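Local coordinates for outer membrane protein Omp121 (Bacteroides thetaiotaomicron, PDB 5FQ8), which probably imports nutrients across the outer membrane as the TonB-dependent SusC-type barrel of a SusCD complex, together with its lipoprotein partners, at residues B[417-423]-B[496-500]; B[444-450]-B[491-497]; B[702-708]-B[720-725]. Residue numbers count along the deposited sequence, not the author numbering.

Interaction 1 of 3, residues B[417-423]-B[496-500]; sequences KPNLYAL and DLTIP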
loop_
_atom_site.group_PDB
_atom_site.type_symbol
_atom_site.label_atom_id
_atom_site.label_comp_id
_atom_site.label_asym_id
_atom_site.label_seq_id
_atom_site.Cartn_x
_atom_site.Cartn_y
_atom_site.Cartn_z
ATOM N N LYS B 417 4.318 10.430 7.966
ATOM C CA LYS B 417 4.984 10.802 9.200
ATOM C C LYS B 417 6.316 10.074 9.286
ATOM O O LYS B 417 6.432 8.941 8.812
ATOM C CB LYS B 417 4.123 10.470 10.419
ATOM C CG LYS B 417 3.708 9.039 10.581
ATOM C CD LYS B 417 2.555 8.970 11.547
ATOM C CE LYS B 417 2.345 7.583 12.098
ATOM N NZ LYS B 417 3.469 7.170 12.986
ATOM N N PRO B 418 7.325 10.685 9.903
ATOM C CA PRO B 418 8.679 10.138 9.828
ATOM C C PRO B 418 8.860 8.908 10.693
ATOM O O PRO B 418 8.073 8.601 11.587
ATOM C CB PRO B 418 9.557 11.280 10.345
ATOM C CG PRO B 418 8.688 12.452 10.459
ATOM C CD PRO B 418 7.305 11.946 10.647
ATOM N N ASN B 419 9.946 8.201 10.405
ATOM C CA ASN B 419 10.436 7.125 11.251
ATOM C C ASN B 419 11.137 7.781 12.422
ATOM O O ASN B 419 12.362 7.906 12.461
ATOM C CB ASN B 419 11.377 6.220 10.479
ATOM C CG ASN B 419 11.682 4.952 11.210
ATOM O OD1 ASN B 419 12.011 4.963 12.382
ATOM N ND2 ASN B 419 11.547 3.844 10.524
ATOM N N LEU B 420 10.330 8.217 13.385
ATOM C CA LEU B 420 10.874 8.872 14.565
ATOM C C LEU B 420 11.800 7.945 15.344
ATOM O O LEU B 420 12.801 8.396 15.917
ATOM C CB LEU B 420 9.733 9.362 15.445
ATOM C CG LEU B 420 8.789 10.396 14.840
ATOM C CD1 LEU B 420 7.622 10.566 15.742
ATOM C CD2 LEU B 420 9.486 11.719 14.653
ATOM N N TYR B 421 11.498 6.644 15.357
ATOM C CA TYR B 421 12.344 5.702 16.081
ATOM C C TYR B 421 13.744 5.654 15.488
ATOM O O TYR B 421 14.739 5.772 16.210
ATOM C CB TYR B 421 11.717 4.311 16.084
ATOM C CG TYR B 421 12.454 3.319 16.952
ATOM C CD1 TYR B 421 12.176 3.219 18.296
ATOM C CD2 TYR B 421 13.433 2.499 16.430
ATOM C CE1 TYR B 421 12.832 2.334 19.095
ATOM C CE2 TYR B 421 14.105 1.609 17.230
ATOM C CZ TYR B 421 13.797 1.533 18.566
ATOM O OH TYR B 421 14.446 0.643 19.384
ATOM N N ALA B 422 13.842 5.483 14.173
ATOM C CA ALA B 422 15.150 5.375 13.550
ATOM C C ALA B 422 15.986 6.617 13.779
ATOM O O ALA B 422 17.195 6.530 14.007
ATOM C CB ALA B 422 14.998 5.127 12.059
ATOM N N LEU B 423 15.353 7.784 13.744
ATOM C CA LEU B 423 16.100 9.027 13.772
ATOM C C LEU B 423 16.547 9.412 15.168
ATOM O O LEU B 423 17.644 9.946 15.341
ATOM C CB LEU B 423 15.254 10.147 13.205
ATOM C CG LEU B 423 14.928 10.096 11.737
ATOM C CD1 LEU B 423 13.902 11.154 11.467
ATOM C CD2 LEU B 423 16.190 10.388 11.006
ATOM N N ASP B 496 6.940 1.623 8.344
ATOM C CA ASP B 496 8.323 1.330 8.680
ATOM C C ASP B 496 9.242 1.749 7.530
ATOM O O ASP B 496 9.698 0.936 6.735
ATOM C CB ASP B 496 8.479 -0.155 9.034
ATOM C CG ASP B 496 9.621 -0.415 9.964
ATOM O OD1 ASP B 496 10.711 0.151 9.733
ATOM O OD2 ASP B 496 9.426 -1.181 10.925
ATOM N N LEU B 497 9.501 3.052 7.471
ATOM C CA LEU B 497 10.176 3.641 6.326
ATOM C C LEU B 497 11.666 3.350 6.369
ATOM O O LEU B 497 12.300 3.443 7.418
ATOM C CB LEU B 497 9.929 5.145 6.289
ATOM C CG LEU B 497 8.452 5.503 6.309
ATOM C CD1 LEU B 497 8.267 6.999 6.301
ATOM C CD2 LEU B 497 7.749 4.857 5.137
ATOM N N THR B 498 12.236 3.006 5.215
ATOM C CA THR B 498 13.649 2.653 5.196
ATOM C C THR B 498 14.519 3.889 5.363
ATOM O O THR B 498 15.290 3.991 6.317
ATOM C CB THR B 498 14.000 1.911 3.912
ATOM O OG1 THR B 498 13.294 0.672 3.869
ATOM C CG2 THR B 498 15.461 1.628 3.878
ATOM N N ILE B 499 14.417 4.828 4.429
ATOM C CA ILE B 499 14.951 6.175 4.602
ATOM C C ILE B 499 13.943 6.945 5.440
ATOM O O ILE B 499 12.778 7.049 5.040
ATOM C CB ILE B 499 15.215 6.852 3.251
ATOM C CG1 ILE B 499 16.447 6.250 2.616
ATOM C CG2 ILE B 499 15.477 8.310 3.433
ATOM C CD1 ILE B 499 16.454 6.370 1.186
ATOM N N PRO B 500 14.338 7.479 6.596
ATOM C CA PRO B 500 13.349 7.934 7.583
ATOM C C PRO B 500 12.387 8.970 7.071
ATOM O O PRO B 500 11.211 8.940 7.437
ATOM C CB PRO B 500 14.228 8.509 8.692
ATOM C CG PRO B 500 15.503 7.769 8.579
ATOM C CD PRO B 500 15.707 7.590 7.110
#

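Interaction 2 of 3, residues B[444-450]-B[491-497]; sequences TGQYSEQ and YSEVNDL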
loop_
_atom_site.group_PDB
_atom_site.type_symbol
_atom_site.label_atom_id
_atom_site.label_comp_id
_atom_site.label_asym_id
_atom_site.label_seq_id
_atom_site.Cartn_x
_atom_site.Cartn_y
_atom_site.Cartn_z
ATOM N N THR B 444 7.583 4.274 13.494
ATOM C CA THR B 444 8.566 3.830 12.519
ATOM C C THR B 444 8.306 4.390 11.136
ATOM O O THR B 444 8.888 3.913 10.162
ATOM C CB THR B 444 8.606 2.303 12.463
ATOM O OG1 THR B 444 7.279 1.786 12.386
ATOM C CG2 THR B 444 9.265 1.751 13.683
ATOM N N GLY B 445 7.457 5.387 11.033
ATOM C CA GLY B 445 7.118 5.969 9.754
ATOM C C GLY B 445 5.905 5.323 9.129
ATOM O O GLY B 445 5.563 4.179 9.392
ATOM N N GLN B 446 5.246 6.081 8.268
ATOM C CA GLN B 446 4.081 5.586 7.561
ATOM C C GLN B 446 3.797 6.545 6.425
ATOM O O GLN B 446 4.069 7.736 6.534
ATOM C CB GLN B 446 2.887 5.476 8.493
ATOM C CG GLN B 446 1.643 4.994 7.840
ATOM C CD GLN B 446 0.478 5.040 8.779
ATOM O OE1 GLN B 446 0.483 5.797 9.741
ATOM N NE2 GLN B 446 -0.519 4.215 8.526
ATOM N N TYR B 447 3.281 6.010 5.331
ATOM C CA TYR B 447 2.943 6.829 4.178
ATOM C C TYR B 447 1.810 6.163 3.431
ATOM O O TYR B 447 1.928 5.003 3.041
ATOM C CB TYR B 447 4.135 7.014 3.262
ATOM C CG TYR B 447 3.756 7.702 1.985
ATOM C CD1 TYR B 447 3.544 9.061 1.961
ATOM C CD2 TYR B 447 3.587 6.995 0.806
ATOM C CE1 TYR B 447 3.194 9.702 0.802
ATOM C CE2 TYR B 447 3.231 7.631 -0.363
ATOM C CZ TYR B 447 3.031 8.988 -0.357
ATOM O OH TYR B 447 2.672 9.654 -1.506
ATOM N N SER B 448 0.732 6.892 3.206
ATOM C CA SER B 448 -0.381 6.354 2.449
ATOM C C SER B 448 -0.792 7.341 1.369
ATOM O O SER B 448 -0.449 8.520 1.403
ATOM C CB SER B 448 -1.557 6.022 3.356
ATOM O OG SER B 448 -2.080 7.196 3.926
ATOM N N GLU B 449 -1.493 6.818 0.378
ATOM C CA GLU B 449 -2.027 7.600 -0.717
ATOM C C GLU B 449 -3.348 6.976 -1.107
ATOM O O GLU B 449 -3.481 5.756 -1.100
ATOM C CB GLU B 449 -1.070 7.633 -1.910
ATOM C CG GLU B 449 -1.669 8.248 -3.149
ATOM C CD GLU B 449 -0.718 8.273 -4.300
ATOM O OE1 GLU B 449 0.397 8.781 -4.127
ATOM O OE2 GLU B 449 -1.073 7.768 -5.375
ATOM N N GLN B 450 -4.327 7.808 -1.408
ATOM C CA GLN B 450 -5.631 7.325 -1.829
ATOM C C GLN B 450 -6.121 8.191 -2.973
ATOM O O GLN B 450 -5.897 9.396 -2.974
ATOM C CB GLN B 450 -6.620 7.347 -0.670
ATOM C CG GLN B 450 -7.955 6.781 -1.023
ATOM C CD GLN B 450 -8.984 7.048 0.035
ATOM O OE1 GLN B 450 -8.645 7.310 1.181
ATOM N NE2 GLN B 450 -10.252 6.996 -0.341
ATOM N N TYR B 491 -6.660 2.620 -2.244
ATOM C CA TYR B 491 -5.816 3.005 -1.132
ATOM C C TYR B 491 -4.563 2.149 -1.097
ATOM O O TYR B 491 -4.577 0.993 -1.506
ATOM C CB TYR B 491 -6.584 2.865 0.174
ATOM C CG TYR B 491 -5.786 3.207 1.396
ATOM C CD1 TYR B 491 -5.556 4.524 1.750
ATOM C CD2 TYR B 491 -5.274 2.214 2.204
ATOM C CE1 TYR B 491 -4.836 4.840 2.864
ATOM C CE2 TYR B 491 -4.554 2.524 3.322
ATOM C CZ TYR B 491 -4.344 3.840 3.648
ATOM O OH TYR B 491 -3.624 4.165 4.762
ATOM N N SER B 492 -3.472 2.720 -0.611
ATOM C CA SER B 492 -2.264 1.931 -0.470
ATOM C C SER B 492 -1.349 2.591 0.557
ATOM O O SER B 492 -1.155 3.804 0.529
ATOM C CB SER B 492 -1.583 1.745 -1.830
ATOM O OG SER B 492 -0.567 2.688 -2.038
ATOM N N GLU B 493 -0.794 1.776 1.459
ATOM C CA GLU B 493 -0.102 2.226 2.658
ATOM C C GLU B 493 1.157 1.414 2.846
ATOM O O GLU B 493 1.148 0.216 2.589
ATOM C CB GLU B 493 -1.014 2.051 3.878
ATOM C CG GLU B 493 -0.459 2.457 5.208
ATOM C CD GLU B 493 -1.350 2.011 6.339
ATOM O OE1 GLU B 493 -2.551 1.804 6.105
ATOM O OE2 GLU B 493 -0.854 1.847 7.467
ATOM N N VAL B 494 2.231 2.046 3.296
ATOM C CA VAL B 494 3.435 1.332 3.706
ATOM C C VAL B 494 3.850 1.841 5.064
ATOM O O VAL B 494 3.706 3.027 5.366
ATOM C CB VAL B 494 4.612 1.492 2.719
ATOM C CG1 VAL B 494 4.345 0.741 1.457
ATOM C CG2 VAL B 494 4.859 2.937 2.448
ATOM N N ASN B 495 4.384 0.951 5.877
ATOM C CA ASN B 495 4.856 1.321 7.194
ATOM C C ASN B 495 6.347 1.079 7.292
ATOM O O ASN B 495 6.956 0.449 6.432
ATOM C CB ASN B 495 4.106 0.549 8.278
ATOM C CG ASN B 495 2.723 1.108 8.520
ATOM O OD1 ASN B 495 2.521 1.943 9.402
ATOM N ND2 ASN B 495 1.763 0.667 7.726
ATOM N N ASP B 496 6.940 1.623 8.344
ATOM C CA ASP B 496 8.323 1.330 8.680
ATOM C C ASP B 496 9.242 1.749 7.530
ATOM O O ASP B 496 9.698 0.936 6.735
ATOM C CB ASP B 496 8.479 -0.155 9.034
ATOM C CG ASP B 496 9.621 -0.415 9.964
ATOM O OD1 ASP B 496 10.711 0.151 9.733
ATOM O OD2 ASP B 496 9.426 -1.181 10.925
ATOM N N LEU B 497 9.501 3.052 7.471
ATOM C CA LEU B 497 10.176 3.641 6.326
ATOM C C LEU B 497 11.666 3.350 6.369
ATOM O O LEU B 497 12.300 3.443 7.418
ATOM C CB LEU B 497 9.929 5.145 6.289
ATOM C CG LEU B 497 8.452 5.503 6.309
ATOM C CD1 LEU B 497 8.267 6.999 6.301
ATOM C CD2 LEU B 497 7.749 4.857 5.137
HETATM O O HOH W 1 5.102 2.568 11.317
#

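Interaction 3 of 3, residues B[702-708]-B[720-725]; sequences IELLISG and LTWNFT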
loop_
_atom_site.group_PDB
_atom_site.type_symbol
_atom_site.label_atom_id
_atom_site.label_comp_id
_atom_site.label_asym_id
_atom_site.label_seq_id
_atom_site.Cartn_x
_atom_site.Cartn_y
_atom_site.Cartn_z
ATOM N N ILE B 702 -40.894 26.091 15.437
ATOM C CA ILE B 702 -41.380 27.393 15.005
ATOM C C ILE B 702 -40.259 28.090 14.256
ATOM O O ILE B 702 -39.123 28.127 14.734
ATOM C CB ILE B 702 -41.827 28.265 16.194
ATOM C CG1 ILE B 702 -42.750 27.501 17.123
ATOM C CG2 ILE B 702 -42.549 29.480 15.709
ATOM C CD1 ILE B 702 -43.067 28.267 18.377
ATOM N N GLU B 703 -40.583 28.659 13.101
ATOM C CA GLU B 703 -39.660 29.476 12.328
ATOM C C GLU B 703 -40.280 30.850 12.181
ATOM O O GLU B 703 -41.337 30.993 11.561
ATOM C CB GLU B 703 -39.372 28.866 10.949
ATOM C CG GLU B 703 -38.558 27.588 10.967
ATOM C CD GLU B 703 -38.691 26.778 9.699
ATOM O OE1 GLU B 703 -39.338 27.258 8.750
ATOM O OE2 GLU B 703 -38.153 25.655 9.654
ATOM N N LEU B 704 -39.617 31.852 12.731
ATOM C CA LEU B 704 -40.163 33.194 12.813
ATOM C C LEU B 704 -39.141 34.190 12.294
ATOM O O LEU B 704 -37.976 34.152 12.695
ATOM C CB LEU B 704 -40.553 33.499 14.255
ATOM C CG LEU B 704 -40.699 34.924 14.743
ATOM C CD1 LEU B 704 -41.772 35.611 13.950
ATOM C CD2 LEU B 704 -41.065 34.859 16.197
ATOM N N LEU B 705 -39.578 35.069 11.405
ATOM C CA LEU B 705 -38.746 36.128 10.854
ATOM C C LEU B 705 -39.474 37.462 10.976
ATOM O O LEU B 705 -40.672 37.546 10.707
ATOM C CB LEU B 705 -38.398 35.825 9.397
ATOM C CG LEU B 705 -37.737 36.854 8.488
ATOM C CD1 LEU B 705 -36.379 37.194 9.003
ATOM C CD2 LEU B 705 -37.646 36.307 7.097
ATOM N N ILE B 706 -38.761 38.500 11.410
ATOM C CA ILE B 706 -39.329 39.844 11.525
ATOM C C ILE B 706 -38.316 40.855 11.018
ATOM O O ILE B 706 -37.168 40.865 11.469
ATOM C CB ILE B 706 -39.716 40.196 12.972
ATOM C CG1 ILE B 706 -40.872 39.338 13.434
ATOM C CG2 ILE B 706 -40.114 41.634 13.065
ATOM C CD1 ILE B 706 -41.027 39.358 14.899
ATOM N N SER B 707 -38.737 41.716 10.098
ATOM C CA SER B 707 -37.864 42.755 9.583
ATOM C C SER B 707 -38.674 44.014 9.349
ATOM O O SER B 707 -39.888 43.970 9.150
ATOM C CB SER B 707 -37.177 42.335 8.287
ATOM O OG SER B 707 -38.138 41.928 7.334
ATOM N N GLY B 708 -37.976 45.141 9.375
ATOM C CA GLY B 708 -38.592 46.429 9.116
ATOM C C GLY B 708 -37.525 47.463 8.851
ATOM O O GLY B 708 -36.331 47.219 9.035
ATOM N N LEU B 720 -33.725 46.626 10.454
ATOM C CA LEU B 720 -33.510 45.666 11.517
ATOM C C LEU B 720 -34.119 44.345 11.097
ATOM O O LEU B 720 -35.193 44.301 10.493
ATOM C CB LEU B 720 -34.130 46.128 12.817
ATOM C CG LEU B 720 -33.404 47.256 13.521
ATOM C CD1 LEU B 720 -34.343 47.889 14.494
ATOM C CD2 LEU B 720 -32.209 46.700 14.234
ATOM N N THR B 721 -33.432 43.270 11.413
ATOM C CA THR B 721 -33.973 41.959 11.135
ATOM C C THR B 721 -33.755 41.072 12.344
ATOM O O THR B 721 -32.709 41.136 12.991
ATOM C CB THR B 721 -33.344 41.377 9.878
ATOM O OG1 THR B 721 -33.764 42.158 8.756
ATOM C CG2 THR B 721 -33.773 39.950 9.684
ATOM N N TRP B 722 -34.775 40.281 12.664
ATOM C CA TRP B 722 -34.739 39.355 13.784
ATOM C C TRP B 722 -35.386 38.063 13.327
ATOM O O TRP B 722 -36.511 38.084 12.826
ATOM C CB TRP B 722 -35.471 39.941 14.984
ATOM C CG TRP B 722 -35.471 39.110 16.205
ATOM C CD1 TRP B 722 -34.491 39.032 17.130
ATOM C CD2 TRP B 722 -36.531 38.273 16.668
ATOM N NE1 TRP B 722 -34.856 38.184 18.138
ATOM C CE2 TRP B 722 -36.112 37.704 17.876
ATOM C CE3 TRP B 722 -37.790 37.943 16.173
ATOM C CZ2 TRP B 722 -36.909 36.818 18.600
ATOM C CZ3 TRP B 722 -38.577 37.067 16.888
ATOM C CH2 TRP B 722 -38.137 36.516 18.089
ATOM N N ASN B 723 -34.675 36.951 13.475
ATOM C CA ASN B 723 -35.205 35.648 13.094
ATOM C C ASN B 723 -35.087 34.678 14.262
ATOM O O ASN B 723 -34.113 34.723 15.016
ATOM C CB ASN B 723 -34.482 35.118 11.850
ATOM C CG ASN B 723 -32.996 34.968 12.056
ATOM O OD1 ASN B 723 -32.520 33.879 12.319
ATOM N ND2 ASN B 723 -32.255 36.059 11.935
ATOM N N PHE B 724 -36.080 33.805 14.419
ATOM C CA PHE B 724 -36.155 32.945 15.597
ATOM C C PHE B 724 -36.556 31.530 15.210
ATOM O O PHE B 724 -37.556 31.331 14.518
ATOM C CB PHE B 724 -37.148 33.524 16.613
ATOM C CG PHE B 724 -37.342 32.685 17.841
ATOM C CD1 PHE B 724 -36.526 32.847 18.936
ATOM C CD2 PHE B 724 -38.373 31.769 17.909
ATOM C CE1 PHE B 724 -36.708 32.086 20.059
ATOM C CE2 PHE B 724 -38.564 31.012 19.025
ATOM C CZ PHE B 724 -37.732 31.169 20.105
ATOM N N THR B 725 -35.777 30.556 15.673
ATOM C CA THR B 725 -36.021 29.138 15.432
ATOM C C THR B 725 -36.043 28.393 16.756
ATOM O O THR B 725 -35.133 28.548 17.573
ATOM C CB THR B 725 -34.940 28.513 14.533
ATOM O OG1 THR B 725 -34.843 29.208 13.285
ATOM C CG2 THR B 725 -35.258 27.066 14.259
#

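Interaction 1 of 3, residues B[417-423]-B[496-500]
This contact joins a capped helix start to the loop that leaves a barrel strand. Asn-419 is the N-cap of helix 420-424, and its OD1 accepts from Ala-422 N at 2.6 Å (N-H...O angle 159°). It is also the centre of an inverse gamma turn, so the chain bends sharply where strand 398-417 gives way to the helix.

Polar contacts across the segments centre on the same residue. Asn-419 ND2 donates to Leu-497 O at 3.2 Å, and Asn-419 N makes a weak but nearly linear hydrogen bond to Pro-500 O (3.3 Å, 169°). One asparagine thus caps its own helix and hydrogen-bonds to the facing loop.

Apolar packing comes from Pro-500, which has the largest covered area here (88 Å²); its CG lies 4.4 Å from Ala-422 CB. Separately, Leu-497 CD1 rests against Lys-417 O at 3.7 Å. Beyond the contact, Thr-498 OG1 hydrogen-bonds to Asn-627 of the second copy of this protein. The tightest carbon contact with the helix is Leu-423 CG to Pro-500 CB, 3.5 Å.

Interaction 2 of 3, residues B[444-450]-B[491-497]
Tyr-491 lies alongside the facing strand: its OH comes 3.1 Å from Ser-448 CB, and Gln-450 CB meets its ring edge 3.9 Å from CD1. The motif is an antiparallel beta hairpin of the TonB-dependent barrel, strands 446-469 and 472-495, sampled at its open end, where 446-450 and 491-495 run at 172° with axes 4.8 Å apart.

Tyr-447/Val-494 and Glu-449/Ser-492 are hydrogen-bonded pairs: Tyr-447 N to Val-494 O and Val-494 N to Tyr-447 O are both 3.0 Å, Glu-449 N to Ser-492 O 3.0 Å and Ser-492 N to Glu-449 O 3.1 Å. Gln-446/Asn-495, Ser-448/Glu-493 and Gln-450/Tyr-491 are non-hydrogen-bonded pairs. Past the strands this alternation lapses: successive carbonyls accept successive amides, Asp-496 N to Gly-445 O (3.1 Å) and Leu-497 N to Thr-444 O (2.9 Å), as Asp-496 adopts a positive phi of 60°.

Gly-445 fits a tight spot, since an ideal CB there would sit 2.5 Å from Leu-497 CG and press on the preceding carbonyl.

On the face of Tyr-491 and Gln-446, Glu-493 collects three donors: Tyr-491 OH to OE1 (2.9 Å), and Gln-446 NE2 (2.6 Å) and Asn-495 ND2 (2.9 Å) to OE2. The face of Tyr-447 and Ser-492 packs on Gln-516 and Val-514 of the second subunit, consistent with the outer side of the barrel wall. At the strand ends a water sits 2.5 Å from Thr-444 OG1 and donates to Gly-445 O (2.6 Å) and Asn-495 OD1 (3.3 Å).

Interaction 3 of 3, residues B[702-708]-B[720-725]
The two segments run antiparallel at 175° with axes 4.5 Å apart, adjoining arms of the beta hairpin formed by strands 697-712 and 716-731 in the barrel wall. Three hydrogen-bonded pairs carry two bonds each. In Leu-704/Phe-724 these are Leu-704 N to Phe-724 O (2.8 Å) and Phe-724 N to Leu-704 O (2.6 Å). In Ile-706/Trp-722 the Ile-706 N to Trp-722 O and Trp-722 N to Ile-706 O bonds are both 2.7 Å. Gly-708/Leu-720 is looser: Gly-708 N to Leu-720 O measures 3.1 Å, Leu-720 N to Gly-708 O 3.0 Å. CA atoms of residues in the intervening non-hydrogen-bonded pairs approach carbonyls of neighbouring residues on the facing strand, for example Ser-707 CA to Leu-720 O at 3.2 Å.

Side chains sort by face. Leu-704, Ile-706, Leu-720, Trp-722 and Phe-724 form an apolar surface, consistent with a barrel exterior facing lipid. The opposite face carries Glu-703, Ser-707, Thr-721, Asn-723 and Thr-725, with Leu-705 among them. It points inward: Glu-703 forms a salt bridge with Arg-89 and Thr-725 OG1 bonds to Gly-70, both in the plug domain, so this face of the hairpin is in direct contact with the plug.

On the apolar face the Trp-722 side chain reaches back across the strand boundary, its CE3 3.8 Å from Ile-706 CD1 and its ring edge, at CZ3, 3.4 Å from Leu-704 CD2.

Overall arrangement
From the N terminus the chain first builds the plug and then enters the barrel wall. Interaction 1 closes a loop of 72 intervening residues, mostly strand; interaction 2 opens later, at 444-450, and closes on the same stretch, bringing together the ends of hairpin 446-469/472-495. The two share Asp-496 and Leu-497, have centres 11 Å apart, and touch through Lys-417 N and Gln-446 O (3.1 Å), a probable hydrogen bond; both also meet the second subunit. Interaction 3 follows in series, closing a shorter hairpin with only 11 residues between its segments. It lies on the opposite side of the chain's centre from the other two, its own centre about 58 Å from interaction 1's and 52 Å from interaction 2's, yet the same curled sheet connects it with interaction 2.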